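Long-range contacts in uncharacterized protein (Escherichia coli UMEA 3162-1, PDB 4X5M), which mediates, as a homodimer, sugar transport across the membrane down a concentration gradient, probably by rocking movements that expose its cavity first on one side, then the other: residues 24-29 / 74-79; 35-40 / 79-84. All blocks are in the same frame, centred on the assembly; numbering follows the deposited sequence.

Contact 1 of 2, residues 24-29 / 74-79. With OLA (oleic acid), chain D.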
ATOM      1  N   ILE A  24      -5.810  -9.948   7.204  1.00 29.58           N
ATOM      2  CA  ILE A  24      -5.906 -11.152   8.021  1.00 31.53           C
ATOM      3  C   ILE A  24      -7.341 -11.371   8.492  1.00 30.62           C
ATOM      4  O   ILE A  24      -7.855 -12.490   8.451  1.00 29.58           O
ATOM      5  CB  ILE A  24      -4.966 -11.083   9.242  1.00 34.50           C
ATOM      6  CG1 ILE A  24      -3.505 -11.037   8.790  1.00 33.88           C
ATOM      7  CG2 ILE A  24      -5.195 -12.272  10.165  1.00 36.99           C
ATOM      8  CD1 ILE A  24      -2.518 -10.836   9.924  1.00 42.15           C
ATOM      9  N   LYS A  25      -7.984 -10.292   8.927  1.00 34.36           N
ATOM     10  CA  LYS A  25      -9.379 -10.343   9.353  1.00 38.75           C
ATOM     11  C   LYS A  25     -10.286 -10.786   8.209  1.00 36.15           C
ATOM     12  O   LYS A  25     -11.203 -11.584   8.404  1.00 31.65           O
ATOM     13  CB  LYS A  25      -9.835  -8.980   9.876  1.00 40.41           C
ATOM     14  CG  LYS A  25     -11.252  -8.974  10.431  1.00 48.98           C
ATOM     15  CD  LYS A  25     -11.812  -7.565  10.513  1.00 54.87           C
ATOM     16  CE  LYS A  25     -12.549  -7.343  11.823  1.00 60.19           C
ATOM     17  NZ  LYS A  25     -13.491  -8.457  12.132  1.00 68.50           N
ATOM     18  N   THR A  26     -10.023 -10.255   7.019  1.00 33.49           N
ATOM     19  CA  THR A  26     -10.795 -10.600   5.830  1.00 28.22           C
ATOM     20  C   THR A  26     -10.631 -12.076   5.489  1.00 27.61           C
ATOM     21  O   THR A  26     -11.603 -12.764   5.178  1.00 35.27           O
ATOM     22  CB  THR A  26     -10.378  -9.747   4.613  1.00 33.10           C
ATOM     23  OG1 THR A  26     -10.632  -8.364   4.890  1.00 35.19           O
ATOM     24  CG2 THR A  26     -11.156 -10.161   3.372  1.00 25.73           C
ATOM     25  N   ILE A  27      -9.395 -12.557   5.557  1.00 27.40           N
ATOM     26  CA  ILE A  27      -9.098 -13.961   5.299  1.00 29.51           C
ATOM     27  C   ILE A  27      -9.770 -14.858   6.338  1.00 33.63           C
ATOM     28  O   ILE A  27     -10.315 -15.912   6.008  1.00 35.75           O
ATOM     29  CB  ILE A  27      -7.575 -14.219   5.294  1.00 35.38           C
ATOM     30  CG1 ILE A  27      -6.917 -13.481   4.125  1.00 25.70           C
ATOM     31  CG2 ILE A  27      -7.275 -15.708   5.212  1.00 29.92           C
ATOM     32  CD1 ILE A  27      -5.410 -13.620   4.081  1.00 26.84           C
ATOM     33  N   ARG A  28      -9.745 -14.417   7.592  1.00 36.64           N
ATOM     34  CA  ARG A  28     -10.310 -15.192   8.690  1.00 39.21           C
ATOM     35  C   ARG A  28     -11.837 -15.234   8.649  1.00 40.62           C
ATOM     36  O   ARG A  28     -12.440 -16.294   8.824  1.00 38.95           O
ATOM     37  CB  ARG A  28      -9.837 -14.624  10.033  1.00 33.83           C
ATOM     38  CG  ARG A  28     -10.310 -15.409  11.245  1.00 46.86           C
ATOM     39  CD  ARG A  28      -9.830 -14.768  12.538  1.00 54.68           C
ATOM     40  NE  ARG A  28     -10.262 -13.378  12.647  1.00 62.56           N
ATOM     41  CZ  ARG A  28     -11.457 -12.999  13.088  1.00 61.50           C
ATOM     42  NH1 ARG A  28     -12.346 -13.907  13.465  1.00 65.46           N
ATOM     43  NH2 ARG A  28     -11.765 -11.711  13.151  1.00 60.04           N
ATOM     44  N   THR A  29     -12.460 -14.084   8.410  1.00 38.65           N
ATOM     45  CA  THR A  29     -13.917 -13.982   8.454  1.00 39.34           C
ATOM     46  C   THR A  29     -14.578 -14.225   7.102  1.00 37.77           C
ATOM     47  O   THR A  29     -15.794 -14.424   7.031  1.00 40.20           O
ATOM     48  CB  THR A  29     -14.367 -12.598   8.968  1.00 40.23           C
ATOM     49  OG1 THR A  29     -13.923 -11.580   8.062  1.00 40.46           O
ATOM     50  CG2 THR A  29     -13.795 -12.329  10.350  1.00 39.34           C
ATOM     51  N   ALA A  74      -3.506 -11.551  -2.524  1.00 23.76           N
ATOM     52  CA  ALA A  74      -4.026 -12.607  -3.393  1.00 26.25           C
ATOM     53  C   ALA A  74      -5.129 -13.450  -2.733  1.00 26.95           C
ATOM     54  O   ALA A  74      -6.151 -13.710  -3.368  1.00 26.80           O
ATOM     55  CB  ALA A  74      -2.888 -13.509  -3.880  1.00 29.96           C
ATOM     56  N   PRO A  75      -4.939 -13.884  -1.468  1.00 26.02           N
ATOM     57  CA  PRO A  75      -6.040 -14.628  -0.843  1.00 28.25           C
ATOM     58  C   PRO A  75      -7.307 -13.792  -0.681  1.00 24.76           C
ATOM     59  O   PRO A  75      -8.408 -14.335  -0.775  1.00 24.49           O
ATOM     60  CB  PRO A  75      -5.468 -15.014   0.527  1.00 31.70           C
ATOM     61  CG  PRO A  75      -4.002 -15.028   0.326  1.00 35.84           C
ATOM     62  CD  PRO A  75      -3.737 -13.894  -0.613  1.00 29.21           C
ATOM     63  N   VAL A  76      -7.150 -12.494  -0.439  1.00 27.21           N
ATOM     64  CA  VAL A  76      -8.292 -11.592  -0.313  1.00 25.22           C
ATOM     65  C   VAL A  76      -9.103 -11.546  -1.608  1.00 26.84           C
ATOM     66  O   VAL A  76     -10.333 -11.617  -1.584  1.00 27.43           O
ATOM     67  CB  VAL A  76      -7.845 -10.165   0.068  1.00 27.24           C
ATOM     68  CG1 VAL A  76      -9.003  -9.185  -0.060  1.00 27.99           C
ATOM     69  CG2 VAL A  76      -7.285 -10.146   1.481  1.00 29.05           C
ATOM     70  N   LEU A  77      -8.410 -11.441  -2.738  1.00 24.73           N
ATOM     71  CA  LEU A  77      -9.079 -11.423  -4.035  1.00 23.36           C
ATOM     72  C   LEU A  77      -9.753 -12.764  -4.323  1.00 25.48           C
ATOM     73  O   LEU A  77     -10.865 -12.805  -4.852  1.00 24.19           O
ATOM     74  CB  LEU A  77      -8.094 -11.076  -5.155  1.00 25.99           C
ATOM     75  CG  LEU A  77      -8.680 -11.040  -6.573  1.00 24.75           C
ATOM     76  CD1 LEU A  77      -9.903 -10.138  -6.631  1.00 28.83           C
ATOM     77  CD2 LEU A  77      -7.640 -10.589  -7.584  1.00 26.97           C
ATOM     78  N   VAL A  78      -9.077 -13.855  -3.966  1.00 27.19           N
ATOM     79  CA  VAL A  78      -9.626 -15.198  -4.147  1.00 27.56           C
ATOM     80  C   VAL A  78     -10.962 -15.359  -3.427  1.00 26.95           C
ATOM     81  O   VAL A  78     -11.950 -15.788  -4.021  1.00 28.49           O
ATOM     82  CB  VAL A  78      -8.653 -16.285  -3.640  1.00 28.27           C
ATOM     83  CG1 VAL A  78      -9.375 -17.616  -3.480  1.00 31.00           C
ATOM     84  CG2 VAL A  78      -7.473 -16.428  -4.583  1.00 28.77           C
ATOM     85  N   ILE A  79     -10.981 -15.007  -2.145  1.00 27.57           N
ATOM     86  CA  ILE A  79     -12.200 -15.070  -1.346  1.00 25.61           C
ATOM     87  C   ILE A  79     -13.277 -14.151  -1.920  1.00 29.02           C
ATOM     88  O   ILE A  79     -14.458 -14.504  -1.948  1.00 32.86           O
ATOM     89  CB  ILE A  79     -11.926 -14.691   0.126  1.00 30.72           C
ATOM     90  CG1 ILE A  79     -10.894 -15.639   0.739  1.00 33.44           C
ATOM     91  CG2 ILE A  79     -13.213 -14.716   0.939  1.00 32.06           C
ATOM     92  CD1 ILE A  79     -10.447 -15.237   2.128  1.00 28.74           C
TER
HETATM   93  C1  OLA D 201      -8.427 -18.853   1.288  1.00 58.73           C
HETATM   94  O1  OLA D 201      -9.639 -19.194   1.263  1.00 52.61           O
HETATM   95  O2  OLA D 201      -8.046 -17.830   0.658  1.00 65.11           O
HETATM   96  C2  OLA D 201      -7.426 -19.669   2.073  1.00 56.58           C
HETATM   97  C3  OLA D 201      -6.026 -19.264   1.668  1.00 50.18           C
HETATM   98  C4  OLA D 201      -5.549 -20.149   0.537  1.00 55.98           C
HETATM   99  C5  OLA D 201      -4.381 -19.490  -0.163  1.00 47.17           C
HETATM  100  C6  OLA D 201      -4.538 -19.657  -1.658  1.00 49.69           C
HETATM  101  C7  OLA D 201      -4.038 -18.415  -2.362  1.00 47.76           C
HETATM  102  C8  OLA D 201      -4.185 -18.583  -3.860  1.00 47.37           C
HETATM  103  C9  OLA D 201      -3.105 -19.511  -4.372  1.00 45.74           C
HETATM  104  C10 OLA D 201      -2.628 -19.368  -5.625  1.00 54.55           C
HETATM  105  C11 OLA D 201      -3.161 -18.277  -6.529  1.00 40.99           C
HETATM  106  C12 OLA D 201      -2.318 -18.208  -7.784  1.00 41.07           C
HETATM  107  C13 OLA D 201      -1.029 -17.472  -7.488  1.00 47.10           C
HETATM  108  C14 OLA D 201      -0.001 -17.787  -8.552  1.00 45.18           C
HETATM  109  C15 OLA D 201       1.290 -17.064  -8.234  1.00 47.36           C
HETATM  110  C16 OLA D 201       2.318 -17.338  -9.311  1.00 48.88           C
HETATM  111  C17 OLA D 201       3.352 -16.235  -9.299  1.00 42.51           C
HETATM  112  C18 OLA D 201       4.528 -16.627 -10.164  1.00 42.50           C
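I27 and I79 form the tight part of this helix-helix contact. The I79 chain runs extended beyond CG1 (chi2 173°), which carries its tip CD1 up against the backbone of the other helix, 3.7 Å from I27 CA. I27 answers with its own long branch: its CD1 lies 3.8 Å from P75 CB, the two side chains meeting at a slant, and its CG1 is 4.3 Å from V76 CG2. P75 has no N-H to offer the preceding turn, and helix 60-86 is kinked there. T26 and V76 meet more loosely, crossing at about a right angle with CG2 of T26 4.2 Å from CG1 of V76; the T26 hydroxyl is turned to Q22 O of its own helix. I79 also touches the oleic acid, its CG1 3.6 Å from the lipid O2. An alanine at I79 would lack CG1 and CD1, and is likely to leave a gap beside I27 CA and the oleic acid head group without this apolar neighbour. The outer side of helix 20-29 is different: K25 and R28 sit on the surface, while T29 OG1 bonds back to K25 O (2.7 Å). The two segment axes approach to 9.4 Å at 39°, joining the end of the first transmembrane helix to the third, with V76 reaching on to Y40 of helix 37-57.

Contact 2 of 2, residues 35-40 / 79-84. With OLA (oleic acid), chain D.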
ATOM      1  N   ILE A  35     -15.178  -4.722  -1.029  1.00 43.03           N
ATOM      2  CA  ILE A  35     -13.940  -4.963  -1.762  1.00 42.07           C
ATOM      3  C   ILE A  35     -14.172  -4.969  -3.269  1.00 31.09           C
ATOM      4  O   ILE A  35     -14.992  -5.732  -3.778  1.00 42.13           O
ATOM      5  CB  ILE A  35     -13.292  -6.298  -1.347  1.00 36.74           C
ATOM      6  CG1 ILE A  35     -12.902  -6.261   0.131  1.00 39.07           C
ATOM      7  CG2 ILE A  35     -12.078  -6.592  -2.214  1.00 32.55           C
ATOM      8  CD1 ILE A  35     -12.230  -7.525   0.620  1.00 36.70           C
ATOM      9  N   SER A  36     -13.446  -4.109  -3.976  1.00 35.38           N
ATOM     10  CA  SER A  36     -13.544  -4.041  -5.429  1.00 37.04           C
ATOM     11  C   SER A  36     -12.583  -5.013  -6.100  1.00 35.15           C
ATOM     12  O   SER A  36     -11.377  -4.980  -5.853  1.00 29.78           O
ATOM     13  CB  SER A  36     -13.269  -2.622  -5.922  1.00 30.84           C
ATOM     14  OG  SER A  36     -13.039  -2.605  -7.319  1.00 30.74           O
ATOM     15  N   VAL A  37     -13.130  -5.875  -6.950  1.00 32.28           N
ATOM     16  CA  VAL A  37     -12.326  -6.825  -7.711  1.00 30.87           C
ATOM     17  C   VAL A  37     -11.345  -6.094  -8.624  1.00 30.04           C
ATOM     18  O   VAL A  37     -10.167  -6.449  -8.694  1.00 25.57           O
ATOM     19  CB  VAL A  37     -13.214  -7.762  -8.553  1.00 35.63           C
ATOM     20  CG1 VAL A  37     -12.362  -8.641  -9.456  1.00 32.21           C
ATOM     21  CG2 VAL A  37     -14.094  -8.613  -7.649  1.00 36.63           C
ATOM     22  N   VAL A  38     -11.836  -5.063  -9.305  1.00 32.41           N
ATOM     23  CA  VAL A  38     -11.018  -4.282 -10.231  1.00 24.59           C
ATOM     24  C   VAL A  38      -9.831  -3.624  -9.532  1.00 23.98           C
ATOM     25  O   VAL A  38      -8.707  -3.658 -10.036  1.00 29.37           O
ATOM     26  CB  VAL A  38     -11.855  -3.192 -10.936  1.00 38.35           C
ATOM     27  CG1 VAL A  38     -10.959  -2.268 -11.751  1.00 33.03           C
ATOM     28  CG2 VAL A  38     -12.914  -3.828 -11.821  1.00 40.66           C
ATOM     29  N   MET A  39     -10.081  -3.035  -8.366  1.00 23.81           N
ATOM     30  CA  MET A  39      -9.024  -2.363  -7.616  1.00 27.18           C
ATOM     31  C   MET A  39      -7.935  -3.341  -7.177  1.00 23.93           C
ATOM     32  O   MET A  39      -6.749  -3.015  -7.219  1.00 26.59           O
ATOM     33  CB  MET A  39      -9.601  -1.633  -6.396  1.00 30.43           C
ATOM     34  CG  MET A  39     -10.463  -0.429  -6.743  1.00 36.88           C
ATOM     35  SD  MET A  39     -10.614   0.759  -5.388  1.00 45.12           S
ATOM     36  CE  MET A  39     -11.310  -0.264  -4.098  1.00 35.64           C
ATOM     37  N   TYR A  40      -8.335  -4.542  -6.769  1.00 23.67           N
ATOM     38  CA  TYR A  40      -7.369  -5.537  -6.312  1.00 26.34           C
ATOM     39  C   TYR A  40      -6.571  -6.133  -7.467  1.00 26.64           C
ATOM     40  O   TYR A  40      -5.395  -6.463  -7.308  1.00 28.88           O
ATOM     41  CB  TYR A  40      -8.070  -6.645  -5.521  1.00 27.57           C
ATOM     42  CG  TYR A  40      -7.934  -6.469  -4.028  1.00 30.50           C
ATOM     43  CD1 TYR A  40      -8.775  -5.610  -3.333  1.00 30.63           C
ATOM     44  CD2 TYR A  40      -6.953  -7.147  -3.316  1.00 26.91           C
ATOM     45  CE1 TYR A  40      -8.651  -5.438  -1.967  1.00 31.22           C
ATOM     46  CE2 TYR A  40      -6.820  -6.982  -1.948  1.00 31.54           C
ATOM     47  CZ  TYR A  40      -7.672  -6.126  -1.279  1.00 33.13           C
ATOM     48  OH  TYR A  40      -7.545  -5.956   0.081  1.00 33.62           O
ATOM     49  N   ILE A  79     -10.981 -15.007  -2.145  1.00 27.57           N
ATOM     50  CA  ILE A  79     -12.200 -15.070  -1.346  1.00 25.61           C
ATOM     51  C   ILE A  79     -13.277 -14.151  -1.920  1.00 29.02           C
ATOM     52  O   ILE A  79     -14.458 -14.504  -1.948  1.00 32.86           O
ATOM     53  CB  ILE A  79     -11.926 -14.691   0.126  1.00 30.72           C
ATOM     54  CG1 ILE A  79     -10.894 -15.639   0.739  1.00 33.44           C
ATOM     55  CG2 ILE A  79     -13.213 -14.716   0.939  1.00 32.06           C
ATOM     56  CD1 ILE A  79     -10.447 -15.237   2.128  1.00 28.74           C
ATOM     57  N   THR A  80     -12.859 -12.978  -2.388  1.00 28.12           N
ATOM     58  CA  THR A  80     -13.782 -12.014  -2.981  1.00 31.01           C
ATOM     59  C   THR A  80     -14.466 -12.589  -4.217  1.00 35.35           C
ATOM     60  O   THR A  80     -15.679 -12.457  -4.386  1.00 36.15           O
ATOM     61  CB  THR A  80     -13.063 -10.705  -3.369  1.00 28.19           C
ATOM     62  OG1 THR A  80     -12.489 -10.106  -2.201  1.00 30.42           O
ATOM     63  CG2 THR A  80     -14.040  -9.725  -4.002  1.00 29.64           C
ATOM     64  N   LEU A  81     -13.681 -13.234  -5.073  1.00 31.37           N
ATOM     65  CA  LEU A  81     -14.204 -13.833  -6.296  1.00 36.29           C
ATOM     66  C   LEU A  81     -15.114 -15.022  -5.993  1.00 37.60           C
ATOM     67  O   LEU A  81     -16.088 -15.263  -6.707  1.00 37.49           O
ATOM     68  CB  LEU A  81     -13.055 -14.263  -7.210  1.00 28.56           C
ATOM     69  CG  LEU A  81     -12.255 -13.120  -7.841  1.00 31.26           C
ATOM     70  CD1 LEU A  81     -11.023 -13.646  -8.559  1.00 35.29           C
ATOM     71  CD2 LEU A  81     -13.134 -12.322  -8.793  1.00 37.48           C
ATOM     72  N   ILE A  82     -14.795 -15.760  -4.935  1.00 28.48           N
ATOM     73  CA  ILE A  82     -15.628 -16.878  -4.505  1.00 34.91           C
ATOM     74  C   ILE A  82     -16.975 -16.376  -3.986  1.00 41.71           C
ATOM     75  O   ILE A  82     -18.027 -16.887  -4.374  1.00 41.20           O
ATOM     76  CB  ILE A  82     -14.936 -17.717  -3.410  1.00 34.10           C
ATOM     77  CG1 ILE A  82     -13.719 -18.448  -3.982  1.00 31.44           C
ATOM     78  CG2 ILE A  82     -15.908 -18.721  -2.814  1.00 32.26           C
ATOM     79  CD1 ILE A  82     -12.970 -19.281  -2.960  1.00 31.76           C
ATOM     80  N   ASN A  83     -16.936 -15.373  -3.113  1.00 33.24           N
ATOM     81  CA  ASN A  83     -18.154 -14.782  -2.568  1.00 42.89           C
ATOM     82  C   ASN A  83     -19.014 -14.136  -3.651  1.00 47.70           C
ATOM     83  O   ASN A  83     -20.242 -14.213  -3.608  1.00 52.45           O
ATOM     84  CB  ASN A  83     -17.818 -13.742  -1.496  1.00 37.37           C
ATOM     85  CG  ASN A  83     -17.173 -14.353  -0.268  1.00 37.78           C
ATOM     86  OD1 ASN A  83     -16.420 -13.691   0.445  1.00 39.93           O
ATOM     87  ND2 ASN A  83     -17.462 -15.624  -0.017  1.00 36.32           N
ATOM     88  N   ARG A  84     -18.358 -13.497  -4.616  1.00 39.21           N
ATOM     89  CA  ARG A  84     -19.047 -12.857  -5.732  1.00 44.91           C
ATOM     90  C   ARG A  84     -19.867 -13.862  -6.536  1.00 56.69           C
ATOM     91  O   ARG A  84     -20.976 -13.563  -6.980  1.00 72.13           O
ATOM     92  CB  ARG A  84     -18.042 -12.155  -6.651  1.00 53.71           C
ATOM     93  CG  ARG A  84     -18.614 -11.751  -8.004  1.00 63.69           C
ATOM     94  CD  ARG A  84     -17.554 -11.799  -9.094  1.00 65.81           C
ATOM     95  NE  ARG A  84     -16.832 -10.537  -9.232  1.00 69.03           N
ATOM     96  CZ  ARG A  84     -17.105  -9.617 -10.152  1.00 72.67           C
ATOM     97  NH1 ARG A  84     -18.084  -9.819 -11.024  1.00 67.39           N
ATOM     98  NH2 ARG A  84     -16.397  -8.498 -10.205  1.00 71.94           N
TER
HETATM   99  C1  OLA D 201      -8.427 -18.853   1.288  1.00 58.73           C
HETATM  100  O1  OLA D 201      -9.639 -19.194   1.263  1.00 52.61           O
HETATM  101  O2  OLA D 201      -8.046 -17.830   0.658  1.00 65.11           O
HETATM  102  C2  OLA D 201      -7.426 -19.669   2.073  1.00 56.58           C
HETATM  103  C3  OLA D 201      -6.026 -19.264   1.668  1.00 50.18           C
HETATM  104  C4  OLA D 201      -5.549 -20.149   0.537  1.00 55.98           C
HETATM  105  C5  OLA D 201      -4.381 -19.490  -0.163  1.00 47.17           C
HETATM  106  C6  OLA D 201      -4.538 -19.657  -1.658  1.00 49.69           C
HETATM  107  C7  OLA D 201      -4.038 -18.415  -2.362  1.00 47.76           C
HETATM  108  C8  OLA D 201      -4.185 -18.583  -3.860  1.00 47.37           C
HETATM  109  C9  OLA D 201      -3.105 -19.511  -4.372  1.00 45.74           C
HETATM  110  C10 OLA D 201      -2.628 -19.368  -5.625  1.00 54.55           C
HETATM  111  C11 OLA D 201      -3.161 -18.277  -6.529  1.00 40.99           C
HETATM  112  C12 OLA D 201      -2.318 -18.208  -7.784  1.00 41.07           C
HETATM  113  C13 OLA D 201      -1.029 -17.472  -7.488  1.00 47.10           C
HETATM  114  C14 OLA D 201      -0.001 -17.787  -8.552  1.00 45.18           C
HETATM  115  C15 OLA D 201       1.290 -17.064  -8.234  1.00 47.36           C
HETATM  116  C16 OLA D 201       2.318 -17.338  -9.311  1.00 48.88           C
HETATM  117  C17 OLA D 201       3.352 -16.235  -9.299  1.00 42.51           C
HETATM  118  C18 OLA D 201       4.528 -16.627 -10.164  1.00 42.50           C
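The guanidinium of R84 meets V37 at its edge: V37 CG2 lies in the plane of the group, 3.4 Å from R84 NH2, and the two side chains cross at about a right angle. This is a methyl against the rim of a charged group, with V37 offering neither a charge nor an acceptor. NE of R84 is buried here and has no polar partner in the model, although the side chain is poorly ordered and its exact placing deserves caution. The ring of Y40, the other flat group, packs elsewhere, making a T-shaped stack with F19 of the second subunit and touching V76 and L77 of its own chain.

V37 carries much of the rest. Its CG1 meets L81 CD2 at 3.8 Å, and its CG2 lies at the same distance from T80 CG2; one valine thereby touches T80, L81 and R84, which span about one turn of helix 60-86. Next to it, T80 faces I35. T80 OG1 stands beside its own backbone N (chi1 -60°), where it hydrogen-bonds to V76 O one turn back; I35 CG2 comes within 3.5 Å of that oxygen and I35 CD1 within 3.8 Å. The hydroxyl is thus satisfied within its own helix while the I35 methyls CG2 and CD1 lie against it.

Between I35 and V37, S36 is the N-cap of helix 37-57. Its OG accepts from M39 N at 3.2 Å in a nearly straight bond (167°), a capping bond that closes the first turn of the helix, consistent with a defined start just before V37. The contact joins the start of the second transmembrane helix to the late turns of the third, near the surface, with T32 of the connecting loop also against T80.

In the fold
From the N terminus the chain runs through helix 3-17 and helix 20-29, whose last turns supply the first side of contact 1. A short loop follows, and contact 2 takes its first segment, 35-40, from the end of that loop and the first turn of helix 37-57. The chain then runs the length of that helix, turns, and comes back as helix 60-86, which closes contact 1 at 74-79 and contact 2 one turn further on. The two closures therefore cross rather than nest, and share I79. Together they place the third transmembrane helix against both others, as in the three-helix bundle of SemiSWEET proteins. Where they meet, V76 CG1 lies 3.7 Å from I35 CD1.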